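Local coordinates for protein glycosyl hydrolase, family 38 (Enterococcus faecalis, PDB 5KBP) that probably hydrolyses alpha-mannosidic bonds in carbohydrates, as a retaining alpha-mannosidase of glycoside hydrolase family 38, at residues Leu545-Lys550 / Leu780-Lys785; Gly727-Asn732 / Ala791-Ala796; Phe718-Asp723 / Glu787-Thr792; Arg673-Phe678 / Glu739-Gly744; Ala523-Asn528 / Lys595-Val600. All coordinates share one frame; numbering follows the deposited sequence.

Contact 1. Residues Leu545-Lys550 / Leu780-Lys785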
# COMPACT_ATOMS: atom_id res chain seq x y z
N LEU A 545 6.35 -40.73 -0.03
CA LEU A 545 7.12 -41.12 1.14
C LEU A 545 6.52 -42.36 1.78
O LEU A 545 5.30 -42.50 1.87
CB LEU A 545 7.16 -39.98 2.17
CG LEU A 545 7.62 -38.61 1.68
CD1 LEU A 545 7.71 -37.64 2.84
CD2 LEU A 545 8.95 -38.72 0.95
N THR A 546 7.39 -43.26 2.22
CA THR A 546 7.01 -44.42 3.03
C THR A 546 7.73 -44.30 4.36
O THR A 546 8.95 -44.48 4.44
CB THR A 546 7.36 -45.73 2.32
OG1 THR A 546 6.57 -45.86 1.14
CG2 THR A 546 7.09 -46.92 3.24
N ILE A 547 6.98 -43.99 5.42
CA ILE A 547 7.53 -43.71 6.73
C ILE A 547 7.22 -44.88 7.66
O ILE A 547 6.15 -45.48 7.58
CB ILE A 547 6.98 -42.40 7.31
CG1 ILE A 547 6.86 -41.33 6.22
CG2 ILE A 547 7.86 -41.90 8.44
CD1 ILE A 547 8.18 -40.92 5.62
N ALA A 548 8.17 -45.20 8.54
CA ALA A 548 8.00 -46.23 9.55
C ALA A 548 8.22 -45.61 10.92
O ALA A 548 9.30 -45.08 11.20
CB ALA A 548 8.97 -47.40 9.32
N ASP A 549 7.19 -45.66 11.77
CA ASP A 549 7.30 -45.18 13.14
C ASP A 549 8.08 -46.21 13.94
O ASP A 549 7.56 -47.27 14.29
CB ASP A 549 5.91 -44.94 13.73
CG ASP A 549 5.94 -44.08 14.98
OD1 ASP A 549 6.95 -44.13 15.73
OD2 ASP A 549 4.96 -43.34 15.22
N LYS A 550 9.35 -45.90 14.23
CA LYS A 550 10.22 -46.87 14.89
C LYS A 550 9.84 -47.11 16.35
O LYS A 550 10.27 -48.11 16.93
CB LYS A 550 11.68 -46.41 14.80
CG LYS A 550 12.17 -46.26 13.37
CD LYS A 550 13.56 -45.64 13.30
CE LYS A 550 14.63 -46.60 13.79
NZ LYS A 550 16.00 -46.05 13.57
N LEU A 780 5.08 -33.04 8.87
CA LEU A 780 4.42 -34.26 9.31
C LEU A 780 4.97 -34.67 10.67
O LEU A 780 6.16 -34.48 10.95
CB LEU A 780 4.63 -35.39 8.28
CG LEU A 780 4.08 -36.80 8.51
CD1 LEU A 780 3.77 -37.45 7.17
CD2 LEU A 780 5.07 -37.66 9.28
N SER A 781 4.10 -35.23 11.51
CA SER A 781 4.50 -35.70 12.82
C SER A 781 3.65 -36.90 13.20
O SER A 781 2.42 -36.83 13.14
CB SER A 781 4.36 -34.60 13.88
OG SER A 781 4.78 -35.05 15.15
N LEU A 782 4.31 -37.99 13.58
CA LEU A 782 3.63 -39.24 13.92
C LEU A 782 3.59 -39.42 15.44
O LEU A 782 4.47 -38.96 16.16
CB LEU A 782 4.33 -40.43 13.27
CG LEU A 782 4.42 -40.41 11.74
CD1 LEU A 782 5.19 -41.62 11.22
CD2 LEU A 782 3.04 -40.33 11.12
N HIS A 783 2.56 -40.11 15.90
CA HIS A 783 2.41 -40.40 17.32
C HIS A 783 1.71 -41.74 17.49
O HIS A 783 1.15 -42.30 16.54
CB HIS A 783 1.63 -39.29 18.04
CG HIS A 783 0.18 -39.21 17.67
ND1 HIS A 783 -0.77 -40.05 18.20
CD2 HIS A 783 -0.48 -38.39 16.82
CE1 HIS A 783 -1.95 -39.75 17.69
NE2 HIS A 783 -1.80 -38.74 16.85
N GLY A 784 1.77 -42.27 18.71
CA GLY A 784 1.16 -43.55 19.01
C GLY A 784 -0.10 -43.44 19.84
O GLY A 784 -1.20 -43.29 19.30
N LYS A 785 0.04 -43.52 21.16
CA LYS A 785 -1.11 -43.43 22.05
C LYS A 785 -1.80 -42.08 21.86
O LYS A 785 -1.13 -41.07 21.62
CB LYS A 785 -0.66 -43.60 23.50
CG LYS A 785 -1.78 -43.83 24.50
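Ile547 sends CG2 away from its backbone N, and Leu782 holds CG beside its own N (chi1 -59°), so the branches of the two residues are aimed at each other between two beta sheets. This is the interior of a beta sandwich in the C-terminal part of the enzyme, where strand 545-549 of one sheet faces strand 772-783 of the other. The axes of 545-549 and 780-783 pass 8.6 Å apart at 36°, with no hydrogen bond across the gap, so these two segments meet through side chains alone. The methyl CG2 of Ile547 lies 3.9 Å from CD1 of Leu782, and the two side chains meet at a slant. A branched isoleucine suits a strand, where CB can be bulky, and leucine, branching at CG, puts a methyl out between the sheets. Phe556 and Leu559 of strand 555-566 and Leu659 of strand 659-667 extend this apolar filling.

Two residues on, on the same side of the strand, Asp549 also points inward. Its CG is anti to the backbone N (chi1 -163°), and the carboxylate and the leucine run by each other head to tail, which sets Asp549 OD2 3.6 Å from Leu782 CB. The carboxylate is buried, but its other oxygen is occupied: OD1 accepts the backbone N-H of Lys551, the bond of an Asx turn, as the strand ends. Aspartate therefore suits this last position by serving the turn that follows. Asp549 OD2 comes within 4.1 Å of His783 N without bonding to it; that N-H probably bonds to Gly727 O of the neighbouring strand.

Contact 2. Residues Gly727-Asn732 / Ala791-Ala796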
# COMPACT_ATOMS: atom_id res chain seq x y z
N GLY A 727 -1.50 -42.38 15.03
CA GLY A 727 -2.04 -41.11 14.59
C GLY A 727 -1.04 -40.35 13.75
O GLY A 727 0.18 -40.55 13.84
N VAL A 728 -1.57 -39.46 12.91
CA VAL A 728 -0.78 -38.62 12.02
C VAL A 728 -1.21 -37.18 12.22
O VAL A 728 -2.41 -36.87 12.20
CB VAL A 728 -0.95 -39.03 10.54
CG1 VAL A 728 -0.12 -38.13 9.64
CG2 VAL A 728 -0.56 -40.48 10.34
N THR A 729 -0.23 -36.29 12.40
CA THR A 729 -0.47 -34.86 12.51
C THR A 729 0.23 -34.14 11.36
O THR A 729 1.41 -34.40 11.09
CB THR A 729 0.02 -34.30 13.85
OG1 THR A 729 -0.68 -34.93 14.93
CG2 THR A 729 -0.20 -32.80 13.92
N ILE A 730 -0.50 -33.26 10.69
CA ILE A 730 0.03 -32.47 9.58
C ILE A 730 -0.08 -31.00 9.96
O ILE A 730 -1.19 -30.48 10.14
CB ILE A 730 -0.73 -32.74 8.27
CG1 ILE A 730 -0.71 -34.24 7.93
CG2 ILE A 730 -0.14 -31.92 7.13
CD1 ILE A 730 0.68 -34.78 7.70
N PHE A 731 1.06 -30.33 10.10
CA PHE A 731 1.09 -28.92 10.42
C PHE A 731 1.51 -28.11 9.20
O PHE A 731 2.08 -28.64 8.24
CB PHE A 731 2.00 -28.63 11.62
CG PHE A 731 3.41 -29.14 11.46
CD1 PHE A 731 3.74 -30.43 11.88
CD2 PHE A 731 4.40 -28.34 10.93
CE1 PHE A 731 5.03 -30.90 11.75
CE2 PHE A 731 5.70 -28.81 10.80
CZ PHE A 731 6.01 -30.09 11.21
N ASN A 732 1.24 -26.80 9.25
CA ASN A 732 1.41 -25.94 8.09
C ASN A 732 1.62 -24.51 8.56
O ASN A 732 1.48 -24.18 9.74
CB ASN A 732 0.19 -26.03 7.16
CG ASN A 732 -1.04 -25.37 7.76
OD1 ASN A 732 -1.31 -24.19 7.53
ND2 ASN A 732 -1.80 -26.14 8.54
N ALA A 791 1.59 -33.59 22.35
CA ALA A 791 2.98 -33.18 22.16
C ALA A 791 3.23 -32.77 20.71
O ALA A 791 3.97 -31.82 20.45
CB ALA A 791 3.92 -34.31 22.57
N THR A 792 2.60 -33.47 19.76
CA THR A 792 2.74 -33.10 18.36
C THR A 792 2.07 -31.76 18.07
O THR A 792 2.47 -31.06 17.14
CB THR A 792 2.15 -34.19 17.46
OG1 THR A 792 0.72 -34.20 17.60
CG2 THR A 792 2.70 -35.55 17.86
N TYR A 793 1.05 -31.40 18.84
CA TYR A 793 0.40 -30.10 18.66
C TYR A 793 1.30 -28.98 19.15
O TYR A 793 1.39 -27.92 18.51
CB TYR A 793 -0.94 -30.07 19.39
CG TYR A 793 -1.96 -31.07 18.91
CD1 TYR A 793 -1.76 -31.82 17.76
CD2 TYR A 793 -3.15 -31.25 19.60
CE1 TYR A 793 -2.70 -32.73 17.32
CE2 TYR A 793 -4.10 -32.16 19.17
CZ TYR A 793 -3.86 -32.89 18.03
OH TYR A 793 -4.81 -33.80 17.60
N GLN A 794 1.97 -29.18 20.29
CA GLN A 794 2.87 -28.16 20.82
C GLN A 794 4.05 -27.92 19.88
O GLN A 794 4.40 -26.77 19.59
CB GLN A 794 3.36 -28.58 22.21
CG GLN A 794 2.29 -28.58 23.28
CD GLN A 794 2.82 -28.96 24.65
OE1 GLN A 794 3.52 -29.97 24.80
NE2 GLN A 794 2.51 -28.16 25.65
N GLN A 795 4.66 -29.00 19.39
CA GLN A 795 5.76 -28.85 18.44
C GLN A 795 5.27 -28.28 17.11
O GLN A 795 6.05 -27.65 16.39
CB GLN A 795 6.45 -30.20 18.22
CG GLN A 795 7.18 -30.73 19.45
N ALA A 796 4.00 -28.50 16.77
CA ALA A 796 3.44 -27.86 15.59
C ALA A 796 3.33 -26.35 15.78
O ALA A 796 3.62 -25.58 14.87
CB ALA A 796 2.07 -28.46 15.26
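Thr792 is the first residue of 791-796 to touch strand 727-732, its hydroxyl meeting that of Thr729. Helix 789-799, to which it belongs, lies on one face of the sheet; the axis of 791-796 runs at 13° to that of 727-732, 9.2 Å away at closest. Thr729 donates to Thr792 across 3.1 Å between their OG1 atoms. OG1 of Thr792 sits between its backbone N and carbonyl carbon (chi1 70°), which also turns it back to the carbonyl of Arg789, though that approach is modelled implausibly short and its geometry is doubtful.

At Tyr793 the side chain starts away from the strand, yet the ring swings round until CE1 presents its edge to Thr729 OG1, 3.8 Å away and close to the ring plane. The phenol itself continues to Glu688, while the ring stacks on Phe718 of strand 718-722.

One helical turn after Thr792 comes Ala796, whose single methyl fits where the backbones approach most closely: Ala796 CB lies 3.6 Å from Phe731 CB, and the CA atoms of Phe731 and Ala796 are 5.8 Å apart. The methyl sits obliquely to the phenylalanine ring, with Ala796 CB 4.1 Å from Phe731 CG.

Thr729 OG1 both receives a bond, from Asn720 ND2, and gives one, to Thr792 OG1. This exchange offsets the cost of burying that hydroxyl between helix and sheet.

Contact 3. Residues Phe718-Asp723 / Glu787-Thr792; sequences FVNVHD and EERFAT
A face-to-face meeting of a histidine ring and an arginine guanidinium joins the end of strand 718-722 to the N-terminal part of helix 789-799, at the partly buried margin of the helix-on-sheet layer. His722 and Arg789 carry it. Their planes lie 17° apart, and Arg789 NE stands over one face of the imidazole, 3.3 Å from His722 CE1. NE is also near His722 NE2, but the angle is poor for a hydrogen bond, as expected when flat groups overlap.

The imidazole is steadied from its own strand. His722 ND1 donates to OD1 of Asn720, two residues back on the same face, at 2.7 Å and nearly along the C=O axis of the amide. Asn720 ND2 in turn bonds to His783, and the bonds at OD1 and ND2 are consistent with the modelled amide. Asn720 OD1 also lies 4.3 Å from Arg789 CD.

Arginine chi3 (89°) bends the chain so that the guanidinium folds over the ring. On the other side Phe790 CE2 lies 4.0 Å above the Arg789 guanidinium plane, toward its rim, while the phenyl face covers Arg789 CG.

Glu688 forms a salt bridge with Arg789 NH1, and a sulfate ion, probably from the crystallisation liquor, is a long, weak partner of NH2. The cation over its face would tend to disfavour protonation of His722, an effect Glu688 may partly offset.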
# COMPACT_ATOMS: atom_id res chain seq x y z
N PHE A 718 -2.61 -27.03 12.47
CA PHE A 718 -2.45 -28.46 12.21
C PHE A 718 -3.81 -29.12 12.02
O PHE A 718 -4.86 -28.52 12.26
CB PHE A 718 -1.68 -29.14 13.34
CG PHE A 718 -2.30 -28.96 14.70
CD1 PHE A 718 -3.32 -29.80 15.12
CD2 PHE A 718 -1.86 -27.97 15.55
CE1 PHE A 718 -3.90 -29.63 16.36
CE2 PHE A 718 -2.43 -27.80 16.80
CZ PHE A 718 -3.46 -28.63 17.20
N VAL A 719 -3.76 -30.38 11.58
CA VAL A 719 -4.91 -31.26 11.50
C VAL A 719 -4.42 -32.68 11.81
O VAL A 719 -3.32 -33.06 11.41
CB VAL A 719 -5.60 -31.19 10.12
CG1 VAL A 719 -4.60 -31.47 9.01
CG2 VAL A 719 -6.76 -32.17 10.04
N ASN A 720 -5.24 -33.44 12.54
CA ASN A 720 -4.82 -34.74 13.05
C ASN A 720 -5.87 -35.80 12.77
O ASN A 720 -7.07 -35.53 12.79
CB ASN A 720 -4.54 -34.67 14.56
CG ASN A 720 -4.22 -36.02 15.16
OD1 ASN A 720 -5.11 -36.73 15.63
ND2 ASN A 720 -2.95 -36.39 15.15
N VAL A 721 -5.40 -37.02 12.50
CA VAL A 721 -6.24 -38.20 12.35
C VAL A 721 -5.59 -39.32 13.15
O VAL A 721 -4.41 -39.62 12.96
CB VAL A 721 -6.40 -38.61 10.88
CG1 VAL A 721 -6.97 -40.02 10.78
CG2 VAL A 721 -7.30 -37.63 10.14
N HIS A 722 -6.36 -39.94 14.05
CA HIS A 722 -5.79 -40.96 14.92
C HIS A 722 -6.88 -41.93 15.36
O HIS A 722 -8.07 -41.60 15.39
CB HIS A 722 -5.12 -40.33 16.15
CG HIS A 722 -6.09 -39.75 17.14
ND1 HIS A 722 -6.55 -38.46 17.07
CD2 HIS A 722 -6.68 -40.30 18.23
CE1 HIS A 722 -7.38 -38.23 18.07
NE2 HIS A 722 -7.48 -39.33 18.79
N ASP A 723 -6.45 -43.14 15.71
CA ASP A 723 -7.31 -44.10 16.38
C ASP A 723 -6.74 -44.42 17.76
O ASP A 723 -6.03 -43.59 18.35
CB ASP A 723 -7.47 -45.38 15.55
CG ASP A 723 -6.14 -45.99 15.13
OD1 ASP A 723 -5.10 -45.67 15.74
OD2 ASP A 723 -6.13 -46.80 14.18
N GLU A 787 -2.83 -39.95 23.81
CA GLU A 787 -2.28 -38.91 24.67
C GLU A 787 -1.02 -38.28 24.09
O GLU A 787 -0.70 -37.14 24.42
CB GLU A 787 -1.98 -39.48 26.06
N GLU A 788 -0.31 -39.00 23.22
CA GLU A 788 0.88 -38.46 22.58
C GLU A 788 0.56 -37.41 21.51
O GLU A 788 1.48 -36.74 21.04
CB GLU A 788 1.71 -39.58 21.94
CG GLU A 788 2.20 -40.64 22.92
CD GLU A 788 3.05 -41.69 22.24
OE1 GLU A 788 3.27 -41.59 21.02
OE2 GLU A 788 3.51 -42.63 22.94
N ARG A 789 -0.71 -37.27 21.13
CA ARG A 789 -1.06 -36.34 20.06
C ARG A 789 -0.85 -34.89 20.49
O ARG A 789 -0.60 -34.03 19.64
CB ARG A 789 -2.51 -36.56 19.62
CG ARG A 789 -3.54 -35.72 20.38
CD ARG A 789 -4.95 -35.99 19.87
NE ARG A 789 -5.59 -37.09 20.58
CZ ARG A 789 -6.60 -36.93 21.43
NH1 ARG A 789 -7.08 -35.72 21.66
NH2 ARG A 789 -7.13 -37.98 22.04
N PHE A 790 -0.93 -34.61 21.79
CA PHE A 790 -0.83 -33.22 22.24
C PHE A 790 0.60 -32.71 22.17
O PHE A 790 0.81 -31.51 21.96
CB PHE A 790 -1.38 -33.10 23.66
CG PHE A 790 -2.81 -33.55 23.79
CD1 PHE A 790 -3.83 -32.82 23.20
CD2 PHE A 790 -3.13 -34.70 24.48
CE1 PHE A 790 -5.14 -33.24 23.30
CE2 PHE A 790 -4.44 -35.12 24.59
CZ PHE A 790 -5.45 -34.39 24.00
N ALA A 791 1.59 -33.59 22.35
CA ALA A 791 2.98 -33.18 22.16
C ALA A 791 3.23 -32.77 20.71
O ALA A 791 3.97 -31.82 20.45
CB ALA A 791 3.92 -34.31 22.57
N THR A 792 2.60 -33.47 19.76
CA THR A 792 2.74 -33.10 18.36
C THR A 792 2.07 -31.76 18.07
O THR A 792 2.47 -31.06 17.14
CB THR A 792 2.15 -34.19 17.46
OG1 THR A 792 0.72 -34.20 17.60
CG2 THR A 792 2.70 -35.55 17.86

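Contact 4. Residues Arg673-Phe678 / Glu739-Gly744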
# COMPACT_ATOMS: atom_id res chain seq x y z
N ARG A 673 -6.62 -25.94 -8.66
CA ARG A 673 -6.31 -26.06 -7.24
C ARG A 673 -5.31 -27.18 -7.05
O ARG A 673 -5.52 -28.30 -7.54
CB ARG A 673 -7.57 -26.33 -6.41
CG ARG A 673 -7.31 -26.50 -4.92
CD ARG A 673 -8.47 -27.18 -4.22
NE ARG A 673 -8.72 -28.51 -4.77
CZ ARG A 673 -9.69 -29.31 -4.36
NH1 ARG A 673 -9.84 -30.51 -4.92
NH2 ARG A 673 -10.52 -28.93 -3.41
N LEU A 674 -4.21 -26.90 -6.35
CA LEU A 674 -3.16 -27.87 -6.08
C LEU A 674 -3.16 -28.21 -4.59
O LEU A 674 -3.14 -27.32 -3.74
CB LEU A 674 -1.79 -27.33 -6.49
CG LEU A 674 -0.61 -28.26 -6.22
CD1 LEU A 674 -0.65 -29.48 -7.13
CD2 LEU A 674 0.70 -27.51 -6.37
N ARG A 675 -3.17 -29.51 -4.29
CA ARG A 675 -3.17 -29.99 -2.91
C ARG A 675 -2.08 -31.04 -2.74
O ARG A 675 -1.54 -31.58 -3.71
CB ARG A 675 -4.52 -30.59 -2.52
CG ARG A 675 -5.73 -29.89 -3.11
CD ARG A 675 -6.86 -30.88 -3.35
NE ARG A 675 -7.64 -31.14 -2.15
CZ ARG A 675 -8.50 -32.15 -2.02
NH1 ARG A 675 -8.67 -33.00 -3.02
NH2 ARG A 675 -9.18 -32.31 -0.90
N VAL A 676 -1.75 -31.31 -1.48
CA VAL A 676 -0.83 -32.38 -1.11
C VAL A 676 -1.58 -33.38 -0.25
O VAL A 676 -2.38 -32.99 0.62
CB VAL A 676 0.42 -31.82 -0.37
CG1 VAL A 676 0.01 -31.01 0.85
CG2 VAL A 676 1.36 -32.95 0.01
N LEU A 677 -1.35 -34.66 -0.49
CA LEU A 677 -2.13 -35.74 0.11
C LEU A 677 -1.30 -36.50 1.13
O LEU A 677 -0.10 -36.70 0.94
CB LEU A 677 -2.65 -36.70 -0.96
CG LEU A 677 -4.01 -36.42 -1.60
CD1 LEU A 677 -4.14 -34.98 -2.07
CD2 LEU A 677 -4.27 -37.38 -2.76
N PHE A 678 -1.95 -36.91 2.22
CA PHE A 678 -1.31 -37.71 3.27
C PHE A 678 -2.26 -38.82 3.69
O PHE A 678 -3.05 -38.67 4.63
CB PHE A 678 -0.94 -36.84 4.47
CG PHE A 678 0.14 -35.83 4.18
CD1 PHE A 678 1.47 -36.20 4.18
CD2 PHE A 678 -0.19 -34.51 3.93
CE1 PHE A 678 2.46 -35.28 3.92
CE2 PHE A 678 0.80 -33.58 3.67
CZ PHE A 678 2.12 -33.97 3.66
N GLU A 739 -9.02 -31.05 3.85
CA GLU A 739 -10.15 -31.95 3.73
C GLU A 739 -9.69 -33.36 4.09
O GLU A 739 -8.64 -33.80 3.61
CB GLU A 739 -10.75 -31.93 2.32
CG GLU A 739 -11.88 -32.92 2.12
CD GLU A 739 -12.53 -32.81 0.76
OE1 GLU A 739 -13.71 -33.18 0.63
OE2 GLU A 739 -11.86 -32.34 -0.18
N VAL A 740 -10.46 -34.04 4.92
CA VAL A 740 -10.19 -35.43 5.29
C VAL A 740 -11.03 -36.31 4.38
O VAL A 740 -12.26 -36.34 4.49
CB VAL A 740 -10.50 -35.69 6.77
CG1 VAL A 740 -10.12 -37.11 7.15
CG2 VAL A 740 -9.77 -34.68 7.65
N LEU A 741 -10.37 -37.02 3.48
CA LEU A 741 -11.07 -37.82 2.49
C LEU A 741 -11.66 -39.08 3.13
O LEU A 741 -11.39 -39.41 4.29
CB LEU A 741 -10.14 -38.18 1.33
CG LEU A 741 -10.14 -37.23 0.12
CD1 LEU A 741 -10.03 -35.77 0.54
CD2 LEU A 741 -9.01 -37.59 -0.83
N ALA A 742 -12.48 -39.79 2.34
CA ALA A 742 -13.25 -40.91 2.88
C ALA A 742 -12.36 -42.05 3.34
O ALA A 742 -12.72 -42.78 4.27
CB ALA A 742 -14.25 -41.41 1.83
N ASP A 743 -11.20 -42.24 2.71
CA ASP A 743 -10.27 -43.29 3.11
C ASP A 743 -9.26 -42.81 4.15
O ASP A 743 -8.21 -43.44 4.32
CB ASP A 743 -9.54 -43.84 1.87
CG ASP A 743 -8.88 -42.76 1.04
OD1 ASP A 743 -8.08 -41.98 1.60
OD2 ASP A 743 -9.15 -42.70 -0.17
N GLY A 744 -9.56 -41.71 4.85
CA GLY A 744 -8.67 -41.19 5.86
C GLY A 744 -7.54 -40.32 5.35
O GLY A 744 -6.68 -39.93 6.14
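Arg675 reaches Glu739 through a strongly bent chain, while the glutamate comes to meet it fully stretched. In the arginine CG lies beside the backbone N, chi2 (148°) falls short of fully extended, and chi3 (82°) folds the end over, bringing Arg675 NH2 within 2.8 Å of Glu739 OE2. In the glutamate CG is anti to the backbone N and the chain continues straight to the carboxylate. The resulting salt bridge is skewed rather than paired side by side: guanidinium and carboxylate planes are 47° apart, and NH2 alone supplies the close approach. Glu739 CB lies at the guanidinium edge, in its plane, and Arg675 NH2 is also 3.8 Å from Leu741 CD1, a methyl packed against the arginine end of the pair.

Both charged ends have second partners. Arg675 NH1 pairs with Glu563, and Glu739 OE1 takes the backbone N-H of Asn711; this restrains the rotation of each group and gives two guanidinium nitrogens of a buried arginine carboxylate partners. Arg673 NH2 lies 3.8 Å above the Arg675 guanidinium plane, toward its rim, in a cluster of charges that includes Glu739 and Glu563.

From Leu741 to Gly744 the chain makes a type I beta turn closed by Gly744 N to Leu741 O at 3.0 Å. Glycine suits its end, because at these backbone angles a CB would be jammed against the preceding carbonyl O. Arg675 passes over Ala747 to reach Glu739, a cross-strand salt bridge over the central strand of an antiparallel sheet, next to the beta hairpin 737-740/745-753.

Contact 5. Residues Ala523-Asn528 / Lys595-Val600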
# COMPACT_ATOMS: atom_id res chain seq x y z
N ALA A 523 21.11 -39.74 6.59
CA ALA A 523 20.62 -40.09 5.26
C ALA A 523 21.47 -41.20 4.66
O ALA A 523 22.69 -41.24 4.85
CB ALA A 523 20.62 -38.88 4.34
N GLN A 524 20.81 -42.10 3.92
CA GLN A 524 21.45 -43.14 3.12
C GLN A 524 21.16 -42.83 1.66
O GLN A 524 20.14 -43.28 1.12
CB GLN A 524 20.94 -44.53 3.50
CG GLN A 524 21.26 -44.96 4.93
CD GLN A 524 20.40 -44.25 5.97
OE1 GLN A 524 19.20 -44.09 5.78
NE2 GLN A 524 21.02 -43.83 7.06
N PRO A 525 22.02 -42.07 0.98
CA PRO A 525 21.66 -41.56 -0.36
C PRO A 525 21.59 -42.63 -1.43
O PRO A 525 20.92 -42.40 -2.45
CB PRO A 525 22.78 -40.55 -0.66
CG PRO A 525 23.94 -41.03 0.15
CD PRO A 525 23.36 -41.61 1.41
N ALA A 526 22.24 -43.78 -1.25
CA ALA A 526 22.23 -44.79 -2.30
C ALA A 526 20.83 -45.35 -2.53
O ALA A 526 20.53 -45.84 -3.63
CB ALA A 526 23.20 -45.92 -1.96
N THR A 527 19.96 -45.28 -1.52
CA THR A 527 18.59 -45.76 -1.62
C THR A 527 17.57 -44.67 -1.35
O THR A 527 16.37 -44.97 -1.24
CB THR A 527 18.36 -46.94 -0.67
OG1 THR A 527 18.66 -46.52 0.67
CG2 THR A 527 19.26 -48.11 -1.04
N ASN A 528 18.00 -43.41 -1.24
CA ASN A 528 17.12 -42.28 -0.97
C ASN A 528 16.33 -42.49 0.33
O ASN A 528 15.10 -42.52 0.35
CB ASN A 528 16.17 -42.03 -2.15
CG ASN A 528 16.90 -41.65 -3.42
OD1 ASN A 528 18.00 -41.08 -3.37
ND2 ASN A 528 16.30 -41.94 -4.56
N LYS A 595 20.63 -33.26 -0.67
CA LYS A 595 21.28 -31.95 -0.59
C LYS A 595 22.19 -31.83 0.63
O LYS A 595 23.34 -31.40 0.50
CB LYS A 595 20.22 -30.84 -0.57
CG LYS A 595 19.43 -30.71 -1.85
CD LYS A 595 20.33 -30.31 -3.01
CE LYS A 595 19.54 -30.19 -4.31
NZ LYS A 595 20.42 -29.80 -5.45
N GLU A 596 21.70 -32.19 1.81
CA GLU A 596 22.48 -32.15 3.03
C GLU A 596 22.47 -33.52 3.69
O GLU A 596 21.48 -34.25 3.62
CB GLU A 596 21.95 -31.09 4.00
CG GLU A 596 22.13 -29.65 3.52
CD GLU A 596 21.30 -28.67 4.32
OE1 GLU A 596 20.09 -28.53 4.02
OE2 GLU A 596 21.85 -28.03 5.24
N ASN A 597 23.58 -33.85 4.34
CA ASN A 597 23.69 -35.11 5.08
C ASN A 597 24.72 -34.93 6.18
O ASN A 597 25.90 -34.69 5.90
CB ASN A 597 24.06 -36.27 4.16
CG ASN A 597 23.87 -37.62 4.83
OD1 ASN A 597 23.29 -37.72 5.91
ND2 ASN A 597 24.37 -38.67 4.19
N SER A 598 24.28 -35.06 7.43
CA SER A 598 25.14 -34.90 8.59
C SER A 598 24.58 -35.75 9.71
O SER A 598 23.45 -36.24 9.62
CB SER A 598 25.23 -33.42 9.01
OG SER A 598 24.02 -32.99 9.60
N PRO A 599 25.35 -35.95 10.79
CA PRO A 599 24.80 -36.71 11.93
C PRO A 599 23.60 -36.05 12.59
O PRO A 599 22.89 -36.72 13.35
CB PRO A 599 25.99 -36.80 12.89
CG PRO A 599 27.19 -36.70 12.01
CD PRO A 599 26.80 -35.75 10.91
N VAL A 600 23.35 -34.76 12.34
CA VAL A 600 22.27 -34.04 13.01
C VAL A 600 21.19 -33.56 12.05
O VAL A 600 20.11 -33.18 12.52
CB VAL A 600 22.82 -32.85 13.83
CG1 VAL A 600 23.83 -33.33 14.86
CG2 VAL A 600 23.43 -31.81 12.91
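The side-chain amide of Asn597 behaves like a peptide group, exchanging two hydrogen bonds with the backbone of a single residue, Ala523. Asn597 OD1 accepts the N-H of Ala523 N at 3.0 Å, and Asn597 ND2 donates to Ala523 O at 3.1 Å. Strand neighbours normally make such a donor-and-acceptor pair with their main chains; here a side chain takes one side of it. The match is imperfect, since Ala523 N stands 36° out of the carbonyl plane of the amide, and ND2 approaches Ala523 O from above its plane.

Asparagine is apt because it carries a donor and an acceptor at about peptide spacing. CG anti to the backbone N (chi1 -167°) pushes the amide straight out toward Ala523, and the paired bonds settle which end is oxygen. Alanine's small side chain lets the amide come close, with Asn597 OD1 3.3 Å from Ala523 CB. Pro525 CD brushes Asn597 ND2 at 4.2 Å. That proline begins the bend of a type I turn from Gln524 to Thr527, and its phi of -69° is what the position asks for.

Ser598 continues the junction with a backbone bond to Leu522. Just before Asn597, Lys595 and Glu596 both face Ser603 in a classic beta bulge. Strand 591-597 is an outermost strand of one sheet of the sandwich, 523-524 ends the other beside 529-531, and the methyl of Ala523 packs against Ala602 and Tyr604 of strand 601-613.

All five contacts belong to the beta sandwich of the C-terminal half and lie away from the annotated calcium-binding residues. Contacts 2 and 3, centres about 6 Å apart, share Ala791 and Thr792 and seat one helix on one sheet; their strands are joined by a probable hydrogen bond from Val728 N to Val721 O (2.8 Å). Contact 1, about 11 Å from each, starts from that sheet's other face, and Ser781 O probably bonds to Thr729 N at 2.8 Å. Phe678 of contact 4 packs against Leu780 of contact 1 and Ile730 of contact 2. Contact 5 lies apart at a sandwich edge, about 19 Å from contact 1 between centres. The Arg789 side chain of contact 3 is about 4 Å from a sulfate that probably came from the crystallisation liquor.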